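Local coordinates for cGAS/DncV-like nucleotidyltransferase in E. coli homolog (Elizabethkingia meningoseptica ATCC 13253 = NBRC 12535, PDB 6E0O), which synthesizes cyclic nucleotide second messengers in a CBASS antiphage defence system, in response to bacteriophage infection, at residues Y96-L109 with I133-R145. Residues are numbered along the deposited sequence; the frame is centred on the assembly and turned at random.
Sequences YNFDELKADTEEAL and ITADVIPCFVLKR. With nucleotides of chain B.
Phe98 and Leu101 both swing CG away from their own backbone N (chi1 -176° and 177°), which carries the phenyl ring and a methyl from helix 98-109 onto strand 135-145. Here a helix packs on the mixed central sheet of the nucleotidyltransferase fold, running roughly antiparallel to the strand, with axes 8.4 Å apart. Pro139 sits in the middle of the interface: its CB faces Leu101 CD2 and Thr105 OG1, while its CG lies 4.1 Å from Lys102 CG. Beyond CG the lysine chain is extended, and its ammonium is paired with Asp162. Phe98 turns its ring edge to the strand backbone, CE1 standing 3.4 Å from Pro139 O, and the Phe98 side chain also touches Phe159 of strand 152-160. Phe141 takes Leu101 CD2 over one ring face as a CH-pi contact, 4.1 Å from the centroid, while its CE2 lies 3.9 Å from Phe98 CB. Farther along, Leu109 CD1 and Val137 CG2 meet tip to tip. On the other side of the strand, Asp136, expected to bind magnesium and ATP, puts OD2 3.0 Å from O3' of A2 of chain B; the helix thus backs the nucleotide-binding strand. Thr105 OG1 donates to Leu101 O at 2.8 Å from above the carbonyl plane, on the face opposite Thr105 N, which also bonds that oxygen.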
ATOM      1  N   TYR A  96     -17.871  -4.902 -22.551  1.00 34.98           N
ATOM      2  CA  TYR A  96     -16.426  -4.737 -22.372  1.00 32.91           C
ATOM      3  C   TYR A  96     -16.031  -5.235 -20.983  1.00 30.93           C
ATOM      4  O   TYR A  96     -16.173  -4.521 -19.978  1.00 34.31           O
ATOM      5  CB  TYR A  96     -16.031  -3.277 -22.566  1.00 32.67           C
ATOM      6  CG  TYR A  96     -14.542  -3.033 -22.686  1.00 32.92           C
ATOM      7  CD1 TYR A  96     -13.807  -3.557 -23.745  1.00 34.16           C
ATOM      8  CD2 TYR A  96     -13.874  -2.255 -21.751  1.00 30.05           C
ATOM      9  CE1 TYR A  96     -12.448  -3.326 -23.854  1.00 34.08           C
ATOM     10  CE2 TYR A  96     -12.526  -2.011 -21.863  1.00 28.38           C
ATOM     11  CZ  TYR A  96     -11.812  -2.553 -22.913  1.00 31.19           C
ATOM     12  OH  TYR A  96     -10.458  -2.312 -23.026  1.00 28.48           O
ATOM     13  N   ASN A  97     -15.529  -6.465 -20.940  1.00 24.00           N
ATOM     14  CA  ASN A  97     -15.281  -7.169 -19.692  1.00 23.84           C
ATOM     15  C   ASN A  97     -13.830  -7.015 -19.258  1.00 19.83           C
ATOM     16  O   ASN A  97     -12.980  -6.500 -19.987  1.00 18.20           O
ATOM     17  CB  ASN A  97     -15.611  -8.651 -19.861  1.00 30.19           C
ATOM     18  CG  ASN A  97     -14.834  -9.286 -20.996  1.00 36.93           C
ATOM     19  OD1 ASN A  97     -13.622  -9.493 -20.895  1.00 36.03           O
ATOM     20  ND2 ASN A  97     -15.525  -9.588 -22.091  1.00 42.38           N
ATOM     21  N   PHE A  98     -13.541  -7.517 -18.056  1.00 16.48           N
ATOM     22  CA  PHE A  98     -12.226  -7.267 -17.486  1.00 14.71           C
ATOM     23  C   PHE A  98     -11.121  -7.985 -18.256  1.00 14.62           C
ATOM     24  O   PHE A  98     -10.017  -7.446 -18.407  1.00 15.08           O
ATOM     25  CB  PHE A  98     -12.147  -7.643 -16.009  1.00 15.16           C
ATOM     26  CG  PHE A  98     -10.825  -7.284 -15.421  1.00 14.09           C
ATOM     27  CD1 PHE A  98     -10.545  -5.971 -15.116  1.00 14.64           C
ATOM     28  CD2 PHE A  98      -9.824  -8.224 -15.295  1.00 14.82           C
ATOM     29  CE1 PHE A  98      -9.310  -5.613 -14.636  1.00 14.25           C
ATOM     30  CE2 PHE A  98      -8.586  -7.868 -14.819  1.00 14.33           C
ATOM     31  CZ  PHE A  98      -8.333  -6.566 -14.491  1.00 14.03           C
ATOM     32  N   ASP A  99     -11.377  -9.210 -18.728  1.00 15.10           N
ATOM     33  CA  ASP A  99     -10.336  -9.931 -19.453  1.00 16.95           C
ATOM     34  C   ASP A  99      -9.866  -9.129 -20.656  1.00 15.61           C
ATOM     35  O   ASP A  99      -8.660  -9.026 -20.912  1.00 15.19           O
ATOM     36  CB  ASP A  99     -10.849 -11.289 -19.927  1.00 20.87           C
ATOM     37  CG  ASP A  99     -11.084 -12.252 -18.798  1.00 27.07           C
ATOM     38  OD1 ASP A  99     -10.501 -12.058 -17.714  1.00 27.98           O
ATOM     39  OD2 ASP A  99     -11.849 -13.219 -19.001  1.00 32.56           O
ATOM     40  N   GLU A 100     -10.811  -8.550 -21.404  1.00 16.81           N
ATOM     41  CA  GLU A 100     -10.462  -7.725 -22.554  1.00 15.64           C
ATOM     42  C   GLU A 100      -9.703  -6.481 -22.114  1.00 14.73           C
ATOM     43  O   GLU A 100      -8.732  -6.078 -22.761  1.00 15.24           O
ATOM     44  CB  GLU A 100     -11.728  -7.301 -23.295  1.00 19.17           C
ATOM     45  CG  GLU A 100     -12.553  -8.394 -23.903  1.00 28.20           C
ATOM     46  CD  GLU A 100     -13.880  -7.844 -24.410  1.00 34.88           C
ATOM     47  OE1 GLU A 100     -14.897  -7.968 -23.691  1.00 37.24           O
ATOM     48  OE2 GLU A 100     -13.892  -7.245 -25.505  1.00 38.71           O
ATOM     49  N   LEU A 101     -10.152  -5.840 -21.028  1.00 14.69           N
ATOM     50  CA  LEU A 101      -9.449  -4.658 -20.532  1.00 12.85           C
ATOM     51  C   LEU A 101      -7.994  -4.980 -20.217  1.00 12.92           C
ATOM     52  O   LEU A 101      -7.086  -4.253 -20.628  1.00 12.68           O
ATOM     53  CB  LEU A 101     -10.144  -4.091 -19.296  1.00 13.87           C
ATOM     54  CG  LEU A 101      -9.432  -2.896 -18.659  1.00 13.38           C
ATOM     55  CD1 LEU A 101      -9.398  -1.694 -19.590  1.00 15.07           C
ATOM     56  CD2 LEU A 101     -10.102  -2.526 -17.341  1.00 14.96           C
ATOM     57  N   LYS A 102      -7.752  -6.067 -19.482  1.00 12.54           N
ATOM     58  CA  LYS A 102      -6.385  -6.370 -19.079  1.00 12.03           C
ATOM     59  C   LYS A 102      -5.536  -6.749 -20.283  1.00 12.51           C
ATOM     60  O   LYS A 102      -4.368  -6.360 -20.374  1.00 13.00           O
ATOM     61  CB  LYS A 102      -6.375  -7.453 -18.001  1.00 13.65           C
ATOM     62  CG  LYS A 102      -4.998  -7.715 -17.433  1.00 13.01           C
ATOM     63  CD  LYS A 102      -5.051  -8.552 -16.177  1.00 14.02           C
ATOM     64  CE  LYS A 102      -3.675  -8.803 -15.608  1.00 15.30           C
ATOM     65  NZ  LYS A 102      -3.751  -9.702 -14.432  1.00 15.43           N
ATOM     66  N   ALA A 103      -6.107  -7.506 -21.222  1.00 13.87           N
ATOM     67  CA  ALA A 103      -5.370  -7.857 -22.434  1.00 14.57           C
ATOM     68  C   ALA A 103      -5.037  -6.617 -23.256  1.00 14.35           C
ATOM     69  O   ALA A 103      -3.930  -6.492 -23.790  1.00 14.29           O
ATOM     70  CB  ALA A 103      -6.175  -8.844 -23.276  1.00 16.41           C
ATOM     71  N   ASP A 104      -5.985  -5.689 -23.372  1.00 14.61           N
ATOM     72  CA  ASP A 104      -5.738  -4.467 -24.127  1.00 14.78           C
ATOM     73  C   ASP A 104      -4.695  -3.601 -23.435  1.00 13.16           C
ATOM     74  O   ASP A 104      -3.878  -2.949 -24.097  1.00 13.57           O
ATOM     75  CB  ASP A 104      -7.046  -3.695 -24.291  1.00 17.24           C
ATOM     76  CG  ASP A 104      -8.008  -4.359 -25.260  1.00 21.79           C
ATOM     77  OD1 ASP A 104      -7.622  -5.338 -25.944  1.00 24.99           O
ATOM     78  OD2 ASP A 104      -9.165  -3.894 -25.332  1.00 25.74           O
ATOM     79  N   THR A 105      -4.708  -3.590 -22.100  1.00 12.72           N
ATOM     80  CA  THR A 105      -3.704  -2.854 -21.340  1.00 11.85           C
ATOM     81  C   THR A 105      -2.323  -3.444 -21.584  1.00 11.81           C
ATOM     82  O   THR A 105      -1.357  -2.717 -21.829  1.00 12.08           O
ATOM     83  CB  THR A 105      -4.054  -2.902 -19.850  1.00 12.34           C
ATOM     84  OG1 THR A 105      -5.338  -2.317 -19.635  1.00 13.15           O
ATOM     85  CG2 THR A 105      -3.036  -2.127 -19.039  1.00 12.77           C
ATOM     86  N   GLU A 106      -2.218  -4.775 -21.530  1.00 12.72           N
ATOM     87  CA  GLU A 106      -0.944  -5.431 -21.799  1.00 13.23           C
ATOM     88  C   GLU A 106      -0.450  -5.106 -23.204  1.00 12.25           C
ATOM     89  O   GLU A 106       0.733  -4.824 -23.408  1.00 13.26           O
ATOM     90  CB  GLU A 106      -1.107  -6.937 -21.594  1.00 15.88           C
ATOM     91  CG  GLU A 106       0.171  -7.716 -21.743  1.00 18.68           C
ATOM     92  CD  GLU A 106      -0.007  -9.206 -21.506  1.00 26.45           C
ATOM     93  OE1 GLU A 106      -1.132  -9.645 -21.181  1.00 28.64           O
ATOM     94  OE2 GLU A 106       0.984  -9.945 -21.646  1.00 31.28           O
ATOM     95  N   GLU A 107      -1.359  -5.105 -24.178  1.00 13.28           N
ATOM     96  CA  GLU A 107      -0.988  -4.808 -25.557  1.00 14.10           C
ATOM     97  C   GLU A 107      -0.488  -3.378 -25.693  1.00 12.96           C
ATOM     98  O   GLU A 107       0.535  -3.127 -26.339  1.00 13.45           O
ATOM     99  CB  GLU A 107      -2.213  -5.034 -26.433  1.00 16.28           C
ATOM    100  CG  GLU A 107      -2.018  -4.854 -27.895  1.00 20.18           C
ATOM    101  CD  GLU A 107      -3.219  -5.362 -28.671  1.00 25.76           C
ATOM    102  OE1 GLU A 107      -3.616  -6.529 -28.461  1.00 30.09           O
ATOM    103  OE2 GLU A 107      -3.773  -4.585 -29.474  1.00 31.14           O
ATOM    104  N   ALA A 108      -1.207  -2.422 -25.103  1.00 12.40           N
ATOM    105  CA  ALA A 108      -0.781  -1.029 -25.163  1.00 13.08           C
ATOM    106  C   ALA A 108       0.622  -0.874 -24.602  1.00 12.28           C
ATOM    107  O   ALA A 108       1.444  -0.137 -25.157  1.00 13.57           O
ATOM    108  CB  ALA A 108      -1.769  -0.151 -24.391  1.00 14.10           C
ATOM    109  N   LEU A 109       0.914  -1.572 -23.504  1.00 11.45           N
ATOM    110  CA  LEU A 109       2.228  -1.474 -22.886  1.00 11.84           C
ATOM    111  C   LEU A 109       3.279  -2.197 -23.715  1.00 11.48           C
ATOM    112  O   LEU A 109       4.378  -1.672 -23.923  1.00 11.67           O
ATOM    113  CB  LEU A 109       2.150  -2.011 -21.461  1.00 11.23           C
ATOM    114  CG  LEU A 109       1.259  -1.184 -20.522  1.00 11.53           C
ATOM    115  CD1 LEU A 109       1.000  -1.935 -19.222  1.00 11.72           C
ATOM    116  CD2 LEU A 109       1.905   0.164 -20.241  1.00 11.84           C
ATOM    117  N   ILE A 133      12.026   3.594 -12.830  1.00 12.39           N
ATOM    118  CA  ILE A 133      11.687   2.516 -11.918  1.00 12.43           C
ATOM    119  C   ILE A 133      10.746   1.539 -12.611  1.00 12.27           C
ATOM    120  O   ILE A 133      10.097   1.853 -13.614  1.00 12.63           O
ATOM    121  CB  ILE A 133      11.078   3.033 -10.604  1.00 13.14           C
ATOM    122  CG1 ILE A 133       9.790   3.799 -10.877  1.00 12.80           C
ATOM    123  CG2 ILE A 133      12.095   3.888  -9.859  1.00 13.23           C
ATOM    124  CD1 ILE A 133       9.096   4.283  -9.605  1.00 13.27           C
ATOM    125  N   THR A 134      10.655   0.340 -12.044  1.00 12.04           N
ATOM    126  CA  THR A 134       9.631  -0.614 -12.424  1.00 13.08           C
ATOM    127  C   THR A 134       8.269  -0.132 -11.951  1.00 12.99           C
ATOM    128  O   THR A 134       8.130   0.485 -10.889  1.00 13.06           O
ATOM    129  CB  THR A 134       9.965  -1.968 -11.810  1.00 13.55           C
ATOM    130  OG1 THR A 134      11.167  -2.456 -12.417  1.00 15.02           O
ATOM    131  CG2 THR A 134       8.849  -2.960 -12.008  1.00 14.39           C
ATOM    132  N   ALA A 135       7.258  -0.432 -12.750  1.00 12.89           N
ATOM    133  CA  ALA A 135       5.896  -0.044 -12.442  1.00 13.73           C
ATOM    134  C   ALA A 135       4.981  -1.247 -12.556  1.00 13.75           C
ATOM    135  O   ALA A 135       5.148  -2.085 -13.448  1.00 15.98           O
ATOM    136  CB  ALA A 135       5.391   1.048 -13.393  1.00 15.21           C
ATOM    137  N   ASP A 136       4.021  -1.316 -11.647  1.00 12.79           N
ATOM    138  CA  ASP A 136       2.903  -2.236 -11.738  1.00 13.09           C
ATOM    139  C   ASP A 136       1.713  -1.423 -12.217  1.00 12.44           C
ATOM    140  O   ASP A 136       1.302  -0.479 -11.543  1.00 15.06           O
ATOM    141  CB  ASP A 136       2.596  -2.811 -10.360  1.00 15.15           C
ATOM    142  CG  ASP A 136       3.578  -3.875  -9.938  1.00 20.39           C
ATOM    143  OD1 ASP A 136       4.433  -4.260 -10.762  1.00 24.02           O
ATOM    144  OD2 ASP A 136       3.473  -4.340  -8.781  1.00 24.79           O
ATOM    145  N   VAL A 137       1.172  -1.776 -13.380  1.00 12.01           N
ATOM    146  CA  VAL A 137      -0.002  -1.110 -13.925  1.00 11.68           C
ATOM    147  C   VAL A 137      -1.220  -1.951 -13.577  1.00 11.14           C
ATOM    148  O   VAL A 137      -1.276  -3.144 -13.901  1.00 11.60           O
ATOM    149  CB  VAL A 137       0.132  -0.895 -15.440  1.00 12.78           C
ATOM    150  CG1 VAL A 137      -1.127  -0.269 -15.997  1.00 13.57           C
ATOM    151  CG2 VAL A 137       1.359  -0.052 -15.729  1.00 13.70           C
ATOM    152  N   ILE A 138      -2.195  -1.330 -12.922  1.00 11.25           N
ATOM    153  CA  ILE A 138      -3.358  -2.033 -12.387  1.00 11.29           C
ATOM    154  C   ILE A 138      -4.592  -1.579 -13.157  1.00 10.67           C
ATOM    155  O   ILE A 138      -5.230  -0.584 -12.771  1.00 11.63           O
ATOM    156  CB  ILE A 138      -3.512  -1.778 -10.880  1.00 12.30           C
ATOM    157  CG1 ILE A 138      -2.218  -2.160 -10.154  1.00 15.17           C
ATOM    158  CG2 ILE A 138      -4.679  -2.568 -10.338  1.00 13.59           C
ATOM    159  CD1 ILE A 138      -1.989  -1.406  -8.893  1.00 24.99           C
ATOM    160  N   PRO A 139      -4.959  -2.245 -14.253  1.00 10.64           N
ATOM    161  CA  PRO A 139      -6.252  -1.945 -14.885  1.00 11.04           C
ATOM    162  C   PRO A 139      -7.388  -2.333 -13.950  1.00 10.62           C
ATOM    163  O   PRO A 139      -7.305  -3.328 -13.227  1.00 11.79           O
ATOM    164  CB  PRO A 139      -6.235  -2.798 -16.160  1.00 11.62           C
ATOM    165  CG  PRO A 139      -5.332  -3.926 -15.835  1.00 12.94           C
ATOM    166  CD  PRO A 139      -4.262  -3.360 -14.920  1.00 12.19           C
ATOM    167  N   CYS A 140      -8.455  -1.540 -13.972  1.00 10.88           N
ATOM    168  CA  CYS A 140      -9.572  -1.770 -13.066  1.00 11.41           C
ATOM    169  C   CYS A 140     -10.780  -0.980 -13.541  1.00 11.17           C
ATOM    170  O   CYS A 140     -10.704  -0.194 -14.487  1.00 11.37           O
ATOM    171  CB  CYS A 140      -9.217  -1.383 -11.628  1.00 11.67           C
ATOM    172  SG  CYS A 140      -8.781   0.365 -11.439  1.00 12.25           S
ATOM    173  N   PHE A 141     -11.903  -1.217 -12.868  1.00 11.71           N
ATOM    174  CA  PHE A 141     -13.150  -0.510 -13.081  1.00 12.36           C
ATOM    175  C   PHE A 141     -13.568   0.206 -11.797  1.00 12.86           C
ATOM    176  O   PHE A 141     -13.050  -0.063 -10.709  1.00 13.02           O
ATOM    177  CB  PHE A 141     -14.266  -1.497 -13.451  1.00 13.80           C
ATOM    178  CG  PHE A 141     -14.096  -2.189 -14.785  1.00 14.28           C
ATOM    179  CD1 PHE A 141     -13.899  -1.472 -15.951  1.00 14.64           C
ATOM    180  CD2 PHE A 141     -14.187  -3.566 -14.869  1.00 18.02           C
ATOM    181  CE1 PHE A 141     -13.783  -2.121 -17.171  1.00 17.56           C
ATOM    182  CE2 PHE A 141     -14.068  -4.213 -16.089  1.00 18.65           C
ATOM    183  CZ  PHE A 141     -13.857  -3.489 -17.233  1.00 18.99           C
ATOM    184  N   VAL A 142     -14.526   1.125 -11.940  1.00 13.06           N
ATOM    185  CA  VAL A 142     -15.180   1.724 -10.784  1.00 12.83           C
ATOM    186  C   VAL A 142     -15.950   0.673 -10.005  1.00 13.41           C
ATOM    187  O   VAL A 142     -16.606  -0.208 -10.578  1.00 15.39           O
ATOM    188  CB  VAL A 142     -16.132   2.839 -11.250  1.00 13.79           C
ATOM    189  CG1 VAL A 142     -16.994   3.351 -10.098  1.00 15.96           C
ATOM    190  CG2 VAL A 142     -15.363   3.975 -11.879  1.00 15.16           C
ATOM    191  N   LEU A 143     -15.881   0.778  -8.684  1.00 13.84           N
ATOM    192  CA  LEU A 143     -16.619  -0.069  -7.763  1.00 14.98           C
ATOM    193  C   LEU A 143     -17.447   0.796  -6.827  1.00 14.74           C
ATOM    194  O   LEU A 143     -16.947   1.788  -6.291  1.00 15.16           O
ATOM    195  CB  LEU A 143     -15.657  -0.881  -6.902  1.00 16.53           C
ATOM    196  CG  LEU A 143     -16.283  -1.621  -5.720  1.00 21.17           C
ATOM    197  CD1 LEU A 143     -17.079  -2.806  -6.227  1.00 19.91           C
ATOM    198  CD2 LEU A 143     -15.228  -2.047  -4.716  1.00 26.98           C
ATOM    199  N   LYS A 144     -18.691   0.390  -6.587  1.00 15.74           N
ATOM    200  CA  LYS A 144     -19.516   0.999  -5.554  1.00 16.44           C
ATOM    201  C   LYS A 144     -20.006  -0.093  -4.622  1.00 17.62           C
ATOM    202  O   LYS A 144     -20.542  -1.104  -5.085  1.00 20.04           O
ATOM    203  CB  LYS A 144     -20.681   1.772  -6.163  1.00 19.92           C
ATOM    204  CG  LYS A 144     -20.161   2.914  -7.005  1.00 24.45           C
ATOM    205  CD  LYS A 144     -21.237   3.791  -7.566  1.00 27.76           C
ATOM    206  CE  LYS A 144     -20.585   4.989  -8.226  1.00 29.47           C
ATOM    207  NZ  LYS A 144     -21.576   5.900  -8.837  1.00 32.70           N
ATOM    208  N   ARG A 145     -19.798   0.105  -3.318  1.00 17.24           N
ATOM    209  CA  ARG A 145     -20.202  -0.876  -2.322  1.00 19.16           C
ATOM    210  C   ARG A 145     -20.696  -0.168  -1.074  1.00 18.78           C
ATOM    211  O   ARG A 145     -20.150   0.862  -0.666  1.00 21.04           O
ATOM    212  CB  ARG A 145     -19.043  -1.782  -1.897  1.00 23.98           C
ATOM    213  CG  ARG A 145     -18.671  -2.835  -2.916  1.00 30.03           C
ATOM    214  CD  ARG A 145     -19.840  -3.749  -3.231  1.00 33.16           C
ATOM    215  NE  ARG A 145     -19.561  -4.581  -4.400  1.00 34.65           N
ATOM    216  CZ  ARG A 145     -18.717  -5.609  -4.401  1.00 38.88           C
ATOM    217  NH1 ARG A 145     -18.060  -5.935  -3.294  1.00 40.92           N
ATOM    218  NH2 ARG A 145     -18.525  -6.310  -5.510  1.00 36.98           N
TER
ATOM    219  P     A B   2       0.455  -8.071  -4.210  1.00 53.75           P
ATOM    220  OP1   A B   2      -0.917  -8.638  -4.287  1.00 57.70           O
ATOM    221  OP2   A B   2       1.618  -8.936  -4.549  1.00 58.92           O
ATOM    222  O5'   A B   2       0.507  -6.797  -5.167  1.00 62.49           O
ATOM    223  C5'   A B   2       0.658  -6.937  -6.578  1.00 66.22           C
ATOM    224  C4'   A B   2       0.129  -5.731  -7.317  1.00 66.10           C
ATOM    225  O4'   A B   2      -1.317  -5.710  -7.195  1.00 61.45           O
ATOM    226  C3'   A B   2       0.625  -4.384  -6.797  1.00 67.58           C
ATOM    227  O3'   A B   2       0.774  -3.464  -7.876  1.00 68.72           O
ATOM    228  C2'   A B   2      -0.503  -3.935  -5.877  1.00 64.35           C
ATOM    229  O2'   A B   2      -0.611  -2.534  -5.714  1.00 65.29           O
ATOM    230  C1'   A B   2      -1.735  -4.514  -6.567  1.00 56.20           C
ATOM    231  N9    A B   2      -2.804  -4.852  -5.627  1.00 37.46           N
ATOM    232  C8    A B   2      -2.837  -5.920  -4.761  1.00 31.71           C
ATOM    233  N7    A B   2      -3.918  -5.974  -4.026  1.00 24.64           N
ATOM    234  C5    A B   2      -4.643  -4.858  -4.424  1.00 24.58           C
ATOM    235  C6    A B   2      -5.887  -4.338  -4.016  1.00 21.77           C
ATOM    236  N6    A B   2      -6.672  -4.884  -3.085  1.00 22.77           N
ATOM    237  N1    A B   2      -6.302  -3.222  -4.633  1.00 23.79           N
ATOM    238  C2    A B   2      -5.544  -2.649  -5.565  1.00 23.79           C
ATOM    239  N3    A B   2      -4.360  -3.040  -6.035  1.00 24.49           N
ATOM    240  C4    A B   2      -3.965  -4.162  -5.414  1.00 26.40           C
TER